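Local structure of carboxylesterase SOBER1 (Arabidopsis thaliana, 6AVX) at residues Pro63-Ser71 with Arg163-Ala172. The protein hydrolyses short-chain carboxylic esters and phosphatidylcholine, and restrains the hypersensitive response that the bacterial effector AvrBsT triggers in plants. The protein carries 1 engineered substitution. Numbering follows the deposited sequence. Where two conformers were deposited one is given.
Engineered in segment 63-71: L67 (natural residue Phe).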
loop_
_atom_site.group_PDB
_atom_site.type_symbol
_atom_site.label_atom_id
_atom_site.label_comp_id
_atom_site.label_asym_id
_atom_site.label_seq_id
_atom_site.Cartn_x
_atom_site.Cartn_y
_atom_site.Cartn_z
ATOM N N PRO A 63 -1.965 -4.475 16.433
ATOM C CA PRO A 63 -1.926 -4.622 17.897
ATOM C C PRO A 63 -1.896 -3.314 18.659
ATOM O O PRO A 63 -2.465 -3.243 19.754
ATOM C CB PRO A 63 -0.641 -5.429 18.143
ATOM C CG PRO A 63 -0.355 -6.118 16.863
ATOM C CD PRO A 63 -0.867 -5.206 15.776
ATOM N N GLU A 64 -1.267 -2.278 18.117
ATOM C CA GLU A 64 -0.898 -1.128 18.920
ATOM C C GLU A 64 -0.847 0.110 18.056
ATOM O O GLU A 64 -0.510 0.057 16.867
ATOM C CB GLU A 64 0.498 -1.282 19.536
ATOM C CG GLU A 64 0.538 -2.003 20.860
ATOM C CD GLU A 64 1.776 -1.652 21.670
ATOM O OE1 GLU A 64 2.574 -0.806 21.211
ATOM O OE2 GLU A 64 1.949 -2.223 22.768
ATOM N N LEU A 65 -1.144 1.232 18.689
ATOM C CA LEU A 65 -0.882 2.516 18.094
ATOM C C LEU A 65 -0.047 3.327 19.093
ATOM O O LEU A 65 -0.174 3.153 20.315
ATOM C CB LEU A 65 -2.190 3.217 17.746
ATOM C CG LEU A 65 -3.148 2.406 16.860
ATOM C CD1 LEU A 65 -4.550 3.003 16.885
ATOM C CD2 LEU A 65 -2.659 2.273 15.422
ATOM N N PRO A 66 0.825 4.202 18.584
ATOM C CA PRO A 66 0.999 4.440 17.148
ATOM C C PRO A 66 1.914 3.409 16.548
ATOM O O PRO A 66 2.604 2.687 17.276
ATOM C CB PRO A 66 1.681 5.803 17.111
ATOM C CG PRO A 66 2.508 5.828 18.384
ATOM C CD PRO A 66 1.665 5.098 19.402
ATOM N N LEU A 67 1.933 3.318 15.233
ATOM C CA LEU A 67 2.919 2.478 14.580
ATOM C C LEU A 67 4.242 3.222 14.633
ATOM O O LEU A 67 4.307 4.427 14.367
ATOM C CB LEU A 67 2.524 2.164 13.138
ATOM C CG LEU A 67 1.509 1.031 12.901
ATOM C CD1 LEU A 67 2.092 -0.320 13.278
ATOM C CD2 LEU A 67 0.220 1.276 13.635
ATOM N N LYS A 68 5.281 2.508 15.037
ATOM C CA LYS A 68 6.591 3.084 15.257
ATOM C C LYS A 68 7.606 2.045 14.845
ATOM O O LYS A 68 7.267 0.912 14.489
ATOM C CB LYS A 68 6.811 3.440 16.731
ATOM C CG LYS A 68 6.448 4.857 17.045
ATOM C CD LYS A 68 6.692 5.238 18.501
ATOM C CE LYS A 68 8.170 5.288 18.848
ATOM N NZ LYS A 68 8.467 4.418 20.015
ATOM N N VAL A 69 8.867 2.460 14.851
ATOM C CA VAL A 69 9.932 1.480 14.776
ATOM C C VAL A 69 9.852 0.652 16.047
ATOM O O VAL A 69 9.875 1.193 17.160
ATOM C CB VAL A 69 11.289 2.167 14.613
ATOM C CG1 VAL A 69 12.396 1.121 14.514
ATOM C CG2 VAL A 69 11.294 3.077 13.383
ATOM N N GLY A 70 9.693 -0.653 15.889
ATOM C CA GLY A 70 9.601 -1.553 17.018
ATOM C C GLY A 70 8.203 -1.792 17.535
ATOM O O GLY A 70 8.048 -2.459 18.567
ATOM N N SER A 71 7.181 -1.272 16.864
ATOM C CA SER A 71 5.816 -1.539 17.284
ATOM C C SER A 71 5.439 -2.972 16.907
ATOM O O SER A 71 5.868 -3.473 15.863
ATOM C CB SER A 71 4.855 -0.555 16.611
ATOM O OG SER A 71 5.079 0.770 17.067
ATOM N N ARG A 163 1.578 11.489 13.709
ATOM C CA ARG A 163 1.683 10.933 15.054
ATOM C C ARG A 163 0.856 9.672 15.215
ATOM O O ARG A 163 0.744 9.144 16.325
ATOM C CB ARG A 163 1.298 11.972 16.110
ATOM C CG ARG A 163 2.211 13.198 16.087
ATOM C CD ARG A 163 2.091 14.050 17.345
ATOM N NE ARG A 163 2.280 13.264 18.569
ATOM C CZ ARG A 163 1.494 13.313 19.645
ATOM N NH1 ARG A 163 0.463 14.145 19.703
ATOM N NH2 ARG A 163 1.759 12.541 20.690
ATOM N N MET A 164 0.290 9.167 14.123
ATOM C CA MET A 164 -0.429 7.909 14.165
ATOM C C MET A 164 0.383 6.769 13.590
ATOM O O MET A 164 0.418 5.689 14.186
ATOM C CB MET A 164 -1.766 8.038 13.450
ATOM C CG MET A 164 -2.657 8.977 14.204
ATOM S SD MET A 164 -4.172 9.367 13.356
ATOM C CE MET A 164 -4.923 7.741 13.245
ATOM N N VAL A 165 1.044 7.003 12.475
ATOM C CA VAL A 165 2.071 6.125 11.937
ATOM C C VAL A 165 3.282 7.033 11.819
ATOM O O VAL A 165 3.353 7.884 10.929
ATOM C CB VAL A 165 1.681 5.523 10.586
ATOM C CG1 VAL A 165 2.829 4.669 10.052
ATOM C CG2 VAL A 165 0.414 4.695 10.723
ATOM N N LEU A 166 4.192 6.929 12.787
ATOM C CA LEU A 166 5.270 7.893 12.884
ATOM C C LEU A 166 6.098 7.913 11.615
ATOM O O LEU A 166 6.319 6.888 10.972
ATOM C CB LEU A 166 6.199 7.578 14.056
ATOM C CG LEU A 166 5.621 7.595 15.461
ATOM C CD1 LEU A 166 6.744 7.976 16.397
ATOM C CD2 LEU A 166 4.481 8.539 15.648
ATOM N N PHE A 167 6.576 9.098 11.272
ATOM C CA PHE A 167 7.430 9.258 10.100
ATOM C C PHE A 167 8.603 8.280 10.138
ATOM O O PHE A 167 8.993 7.723 9.101
ATOM C CB PHE A 167 7.899 10.715 10.046
ATOM C CG PHE A 167 8.695 11.075 8.817
ATOM C CD1 PHE A 167 8.085 11.215 7.582
ATOM C CD2 PHE A 167 10.059 11.326 8.910
ATOM C CE1 PHE A 167 8.808 11.573 6.464
ATOM C CE2 PHE A 167 10.792 11.680 7.787
ATOM C CZ PHE A 167 10.162 11.807 6.565
ATOM N N GLU A 168 9.152 8.022 11.327
ATOM C CA GLU A 168 10.267 7.081 11.440
ATOM C C GLU A 168 9.880 5.669 11.002
ATOM O O GLU A 168 10.737 4.909 10.532
ATOM C CB GLU A 168 10.807 7.044 12.871
ATOM C CG GLU A 168 9.798 6.557 13.907
ATOM C CD GLU A 168 10.461 6.059 15.183
ATOM O OE1 GLU A 168 10.018 5.021 15.724
ATOM O OE2 GLU A 168 11.433 6.700 15.634
ATOM N N ALA A 169 8.616 5.280 11.167
ATOM C CA ALA A 169 8.180 3.981 10.672
ATOM C C ALA A 169 8.213 3.928 9.157
ATOM O O ALA A 169 8.467 2.864 8.578
ATOM C CB ALA A 169 6.776 3.660 11.172
ATOM N N GLY A 170 7.956 5.057 8.496
ATOM C CA GLY A 170 8.085 5.108 7.053
ATOM C C GLY A 170 9.538 5.103 6.625
ATOM O O GLY A 170 9.926 4.365 5.716
ATOM N N GLN A 171 10.371 5.899 7.293
ATOM C CA GLN A 171 11.795 5.899 6.983
ATOM C C GLN A 171 12.404 4.513 7.148
ATOM O O GLN A 171 13.304 4.146 6.391
ATOM C CB GLN A 171 12.526 6.883 7.889
ATOM C CG GLN A 171 12.184 8.347 7.654
ATOM C CD GLN A 171 12.904 9.255 8.639
ATOM O OE1 GLN A 171 12.730 9.142 9.855
ATOM N NE2 GLN A 171 13.735 10.147 8.116
ATOM N N ALA A 172 11.910 3.723 8.101
ATOM C CA ALA A 172 12.440 2.380 8.326
ATOM C C ALA A 172 12.229 1.465 7.133
ATOM O O ALA A 172 12.931 0.451 7.005
ATOM C CB ALA A 172 11.778 1.750 9.548
#
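In this alpha/beta hydrolase a single beta bridge ties L67, an engineered leucine, to V165, in the loop that follows D162, the probable charge-relay acid. L67 N donates to M164 O at 3.0 Å, and L67 O accepts from L166 N, also at 3.0 Å and nearly straight (163°). P66, joined to L65 through a cis peptide bond, lays its CB on M164 O at 3.2 Å and also against R163 O. L67 and V165 are both buried, and the branched valine sets CG1 and CG2 against L67 CB, at 4.0 and 4.1 Å. L166, at the N-cap of helix 167-171, runs side by side with K68, though how closely the two sit is doubtful. Further on, E168 OE1 accepts from V69 N at 2.9 Å, on its anti side and 24° out of the carboxylate plane. The unusual chi1 of 63°, with CG between the backbone N and carbonyl carbon, goes with an otherwise extended chain that reaches the loop. V69 CG2 also rests on A172 CB at 4.1 Å, and the small A169 lets the helix come close to K68. Within the loop, S71 OG donates to P66 O at 3.1 Å, and a type II turn with G70 at positive phi reverses the chain from K68 to S71. V165 touches S108 and H194, the probable nucleophile and base, while L67 meets W134; F167, on A188, and Q171, on F186, rest the helix on strand 184-189 of the central sheet.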